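Response regulator aspartate phosphatase H (Bacillus subtilis, PDB 3Q15) dephosphorylates the sporulation phosphotransferase Spo0F and also acts on the competence regulator ComA, helping to separate competence and sporulation in time. Local coordinates at residues Ile16-Trp19 against Tyr20-Arg24; Cys59-His62 against Gln63-Leu66. One frame throughout, in Å; residues are numbered along the deposited sequence.

Contact 1 of 2, residues Ile16-Trp19 against Tyr20-Arg24; sequences INEW and YKMIR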
loop_
_atom_site.group_PDB
_atom_site.type_symbol
_atom_site.label_atom_id
_atom_site.label_comp_id
_atom_site.label_asym_id
_atom_site.label_seq_id
_atom_site.Cartn_x
_atom_site.Cartn_y
_atom_site.Cartn_z
ATOM N N ILE A 16 -16.388 4.380 21.067
ATOM C CA ILE A 16 -17.615 4.791 20.387
ATOM C C ILE A 16 -18.140 3.656 19.500
ATOM O O ILE A 16 -19.346 3.423 19.418
ATOM C CB ILE A 16 -17.399 6.067 19.541
ATOM C CG1 ILE A 16 -17.094 7.260 20.448
ATOM C CG2 ILE A 16 -18.624 6.359 18.684
ATOM C CD1 ILE A 16 -16.928 8.572 19.712
ATOM N N ASN A 17 -17.221 2.953 18.844
ATOM C CA ASN A 17 -17.564 1.767 18.069
ATOM C C ASN A 17 -18.259 0.734 18.944
ATOM O O ASN A 17 -19.198 0.069 18.510
ATOM C CB ASN A 17 -16.305 1.137 17.466
ATOM C CG ASN A 17 -15.704 1.974 16.356
ATOM O OD1 ASN A 17 -16.175 3.076 16.060
ATOM N ND2 ASN A 17 -14.650 1.458 15.736
ATOM N N GLU A 18 -17.772 0.590 20.173
ATOM C CA GLU A 18 -18.349 -0.358 21.111
ATOM C C GLU A 18 -19.711 0.149 21.553
ATOM O O GLU A 18 -20.661 -0.622 21.685
ATOM C CB GLU A 18 -17.435 -0.545 22.324
ATOM C CG GLU A 18 -17.980 -1.520 23.349
ATOM C CD GLU A 18 -18.189 -2.907 22.777
ATOM O OE1 GLU A 18 -19.071 -3.631 23.284
ATOM O OE2 GLU A 18 -17.467 -3.274 21.824
ATOM N N TRP A 19 -19.788 1.455 21.785
ATOM C CA TRP A 19 -21.043 2.123 22.104
ATOM C C TRP A 19 -22.078 1.814 21.016
ATOM O O TRP A 19 -23.216 1.443 21.311
ATOM C CB TRP A 19 -20.794 3.630 22.232
ATOM C CG TRP A 19 -22.012 4.465 22.477
ATOM C CD1 TRP A 19 -23.254 4.030 22.839
ATOM C CD2 TRP A 19 -22.104 5.889 22.364
ATOM N NE1 TRP A 19 -24.112 5.097 22.961
ATOM C CE2 TRP A 19 -23.427 6.253 22.673
ATOM C CE3 TRP A 19 -21.188 6.898 22.034
ATOM C CZ2 TRP A 19 -23.864 7.574 22.661
ATOM C CZ3 TRP A 19 -21.621 8.207 22.020
ATOM C CH2 TRP A 19 -22.948 8.535 22.334
ATOM N N TYR A 20 -21.659 1.948 19.760
ATOM C CA TYR A 20 -22.509 1.676 18.603
ATOM C C TYR A 20 -23.032 0.244 18.601
ATOM O O TYR A 20 -24.199 -0.001 18.297
ATOM C CB TYR A 20 -21.718 1.917 17.315
ATOM C CG TYR A 20 -22.569 2.060 16.070
ATOM C CD1 TYR A 20 -23.903 2.439 16.154
ATOM C CD2 TYR A 20 -22.037 1.814 14.812
ATOM C CE1 TYR A 20 -24.683 2.574 15.016
ATOM C CE2 TYR A 20 -22.811 1.943 13.665
ATOM C CZ TYR A 20 -24.130 2.324 13.774
ATOM O OH TYR A 20 -24.901 2.455 12.642
ATOM N N LYS A 21 -22.155 -0.704 18.917
ATOM C CA LYS A 21 -22.537 -2.110 18.970
ATOM C C LYS A 21 -23.695 -2.335 19.940
ATOM O O LYS A 21 -24.644 -3.058 19.633
ATOM C CB LYS A 21 -21.342 -2.980 19.362
ATOM C CG LYS A 21 -20.269 -3.100 18.292
ATOM C CD LYS A 21 -19.122 -3.977 18.771
ATOM C CE LYS A 21 -18.111 -4.220 17.661
ATOM N NZ LYS A 21 -17.618 -2.941 17.083
ATOM N N MET A 22 -23.615 -1.715 21.113
ATOM C CA MET A 22 -24.676 -1.851 22.101
ATOM C C MET A 22 -25.980 -1.249 21.583
ATOM O O MET A 22 -27.061 -1.792 21.811
ATOM C CB MET A 22 -24.275 -1.203 23.427
ATOM C CG MET A 22 -23.108 -1.883 24.139
ATOM S SD MET A 22 -23.359 -3.642 24.480
ATOM C CE MET A 22 -22.646 -4.388 23.009
ATOM N N ILE A 23 -25.872 -0.130 20.877
ATOM C CA ILE A 23 -27.037 0.523 20.293
ATOM C C ILE A 23 -27.757 -0.385 19.300
ATOM O O ILE A 23 -28.979 -0.535 19.356
ATOM C CB ILE A 23 -26.644 1.837 19.588
ATOM C CG1 ILE A 23 -26.258 2.894 20.623
ATOM C CG2 ILE A 23 -27.788 2.339 18.718
ATOM C CD1 ILE A 23 -25.777 4.198 20.021
ATOM N N ARG A 24 -26.996 -0.997 18.397
ATOM C CA ARG A 24 -27.583 -1.804 17.328
ATOM C C ARG A 24 -28.207 -3.098 17.847
ATOM O O ARG A 24 -28.989 -3.742 17.148
ATOM C CB ARG A 24 -26.558 -2.087 16.225
ATOM C CG ARG A 24 -26.040 -0.826 15.545
ATOM C CD ARG A 24 -25.250 -1.145 14.291
ATOM N NE ARG A 24 -26.106 -1.564 13.184
ATOM C CZ ARG A 24 -26.009 -2.735 12.562
ATOM N NH1 ARG A 24 -25.094 -3.619 12.938
ATOM N NH2 ARG A 24 -26.827 -3.020 11.560
HETATM O O HOH W 1 -19.049 -1.218 15.278
#
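W19 and I23 meet one turn apart on helix 9-24, the first helix of the N-terminal three-helix bundle of this Rap protein, and theirs is the main apolar contact within residues 16-24. I23 brings its CD1 methyl obliquely to the pyrrole side of the indole, 3.5 Å from W19 NE1 and 3.8 Å from W19 CD1. The torsions explain the meeting: W19 CG lies anti to its backbone N (chi1 176°), while the extended branch of I23 is directed back along the helix and ends in that methyl. W19 NE1 has its polar partner in H62, so the indole is held both by packing and by a hydrogen bond. Helix 49-67 also covers I16 and Y20, through Y54 and M58 respectively.

The backbone bonds are the regular i to i+4 set, from Y20 N to I16 O at 2.8 Å through to I23 N to W19 O at 3.1 Å.

Charge enters on the side away from W19. E18 and K21 cross at about a right angle, but only the aliphatic part of the lysine comes close, with K21 CD 3.5 Å from E18 OE2; their charged atoms, E18 OE2 and K21 NZ, stay 4.8 Å apart, too far for a salt bridge. E18 OE1 lies 3.7 Å from M22 CE, the methyl of a chain bent at chi2 and chi3. The buried N17 amide bonds away from the segment, OD1 to Y54 OH and ND2 to S103 O. The bend at the end of K21 (chi4 55°) carries NZ to a water at 2.9 Å, which donates a weak bond to N17 O.

Contact 2 of 2, residues Cys59-His62 against Gln63-Leu66; sequences CFRH and QLML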
loop_
_atom_site.group_PDB
_atom_site.type_symbol
_atom_site.label_atom_id
_atom_site.label_comp_id
_atom_site.label_asym_id
_atom_site.label_seq_id
_atom_site.Cartn_x
_atom_site.Cartn_y
_atom_site.Cartn_z
ATOM N N CYS A 59 -24.524 10.249 19.265
ATOM C CA CYS A 59 -25.510 10.766 20.210
ATOM C C CYS A 59 -26.904 10.771 19.585
ATOM O O CYS A 59 -27.897 10.484 20.254
ATOM C CB CYS A 59 -25.143 12.181 20.669
ATOM S SG CYS A 59 -23.801 12.265 21.880
ATOM N N PHE A 60 -26.962 11.097 18.299
ATOM C CA PHE A 60 -28.227 11.162 17.576
ATOM C C PHE A 60 -28.757 9.753 17.335
ATOM O O PHE A 60 -29.943 9.479 17.526
ATOM C CB PHE A 60 -28.039 11.905 16.249
ATOM C CG PHE A 60 -29.312 12.104 15.469
ATOM C CD1 PHE A 60 -30.228 13.073 15.845
ATOM C CD2 PHE A 60 -29.581 11.336 14.346
ATOM C CE1 PHE A 60 -31.397 13.261 15.127
ATOM C CE2 PHE A 60 -30.748 11.519 13.623
ATOM C CZ PHE A 60 -31.657 12.484 14.013
ATOM N N ARG A 61 -27.864 8.863 16.921
ATOM C CA ARG A 61 -28.218 7.469 16.695
ATOM C C ARG A 61 -28.696 6.839 17.999
ATOM O O ARG A 61 -29.651 6.063 18.009
ATOM C CB ARG A 61 -27.020 6.705 16.130
ATOM C CG ARG A 61 -27.300 5.253 15.809
ATOM C CD ARG A 61 -28.495 5.102 14.878
ATOM N NE ARG A 61 -28.733 3.699 14.549
ATOM C CZ ARG A 61 -29.450 2.873 15.302
ATOM N NH1 ARG A 61 -30.006 3.314 16.421
ATOM N NH2 ARG A 61 -29.616 1.610 14.938
ATOM N N HIS A 62 -28.034 7.187 19.097
ATOM C CA HIS A 62 -28.416 6.701 20.418
ATOM C C HIS A 62 -29.824 7.158 20.790
ATOM O O HIS A 62 -30.589 6.409 21.399
ATOM C CB HIS A 62 -27.415 7.175 21.474
ATOM C CG HIS A 62 -27.771 6.771 22.872
ATOM N ND1 HIS A 62 -27.272 5.633 23.470
ATOM C CD2 HIS A 62 -28.578 7.355 23.790
ATOM C CE1 HIS A 62 -27.756 5.534 24.696
ATOM N NE2 HIS A 62 -28.551 6.566 24.915
ATOM N N GLN A 63 -30.160 8.391 20.426
ATOM C CA GLN A 63 -31.481 8.936 20.723
ATOM C C GLN A 63 -32.556 8.256 19.874
ATOM O O GLN A 63 -33.669 8.015 20.339
ATOM C CB GLN A 63 -31.507 10.451 20.507
ATOM C CG GLN A 63 -32.813 11.114 20.928
ATOM C CD GLN A 63 -33.109 10.936 22.408
ATOM O OE1 GLN A 63 -32.210 11.020 23.246
ATOM N NE2 GLN A 63 -34.373 10.680 22.738
ATOM N N LEU A 64 -32.217 7.949 18.627
ATOM C CA LEU A 64 -33.121 7.203 17.762
ATOM C C LEU A 64 -33.491 5.869 18.396
ATOM O O LEU A 64 -34.638 5.438 18.321
ATOM C CB LEU A 64 -32.491 6.972 16.386
ATOM C CG LEU A 64 -32.490 8.161 15.424
ATOM C CD1 LEU A 64 -31.789 7.806 14.123
ATOM C CD2 LEU A 64 -33.913 8.631 15.155
ATOM N N MET A 65 -32.513 5.217 19.018
ATOM C CA MET A 65 -32.758 3.940 19.680
ATOM C C MET A 65 -33.795 4.087 20.790
ATOM O O MET A 65 -34.707 3.270 20.911
ATOM C CB MET A 65 -31.465 3.364 20.253
ATOM C CG MET A 65 -31.687 2.132 21.113
ATOM S SD MET A 65 -30.178 1.563 21.909
ATOM C CE MET A 65 -29.784 2.977 22.937
ATOM N N LEU A 66 -33.642 5.131 21.598
ATOM C CA LEU A 66 -34.591 5.424 22.665
ATOM C C LEU A 66 -35.975 5.751 22.107
ATOM O O LEU A 66 -36.988 5.326 22.658
ATOM C CB LEU A 66 -34.084 6.579 23.536
ATOM C CG LEU A 66 -32.710 6.396 24.189
ATOM C CD1 LEU A 66 -32.265 7.672 24.886
ATOM C CD2 LEU A 66 -32.715 5.224 25.166
#
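H62 and M65 touch through a CH-pi contact: M65 CE sits over one face of the imidazole, 4.0 Å from the ring centroid and 27° off its normal. The methyl is nearly equidistant from H62 ND1 and CE1, which places it above that side of the ring. L66 reaches the same imidazole obliquely, its CD1 3.9 Å from H62 CD2.

Both ring nitrogens have polar partners beyond residues 59-66. H62 NE2 is hydrogen-bonded to E32 and the ND1 acceptor is satisfied by W19, so the buried imidazole links all three helices of the bundle and its rotation is fixed from two sides. An alanine in place of H62 would probably leave W19 NE1 and the E32 carboxylate without this mate and open a gap beneath the M65 methyl. Q63 has its amide nitrogen, NE2, bonded to D67 one turn on.

In the backbone, L64 N gives a 3.0 Å bond to F60 O and M65 N one of 3.2 Å to R61 O. Q63 N reaches C59 O at 3.1 Å with a more bent N-H angle of 142°, whereas L66 N to H62 O is weak.

On another side of the helix, L64 CD1 approaches the F60 ring obliquely, 3.9 Å from CE2, and both residues pack on L95. R61, bent at chi2 (54°), lays NH1 4.1 Å from M65 CB, crossing it at about a right angle.

The backbone bonds are those of any alpha-helix; the ties of H62 to helices 9-24 and 28-41 place helix 49-67 in the N-terminal three-helix bundle.

How the contacts relate
Both contacts are single-helix pairings within the N-terminal three-helix bundle, their centres 11 Å apart on helices 9-24 and 49-67. Their junction is W19 against H62, NE1 to ND1 at 3.2 Å; I23 adds packing against R61 and M65. Contact 1 is the more buried, five of eight touching residues against three, yet its apolar W19-I23 pair is backed by a charged, water-linked flank of E18 and K21. Contact 2 centres on a buried imidazole with both nitrogens bonded, and F60 of its apolar F60-L64 pair also packs on another protein chain. Helices 28-41 and 93-113 border both; helix 81-89 reaches both too, by an E89-R24 salt bridge and by L85 and I88 on R61.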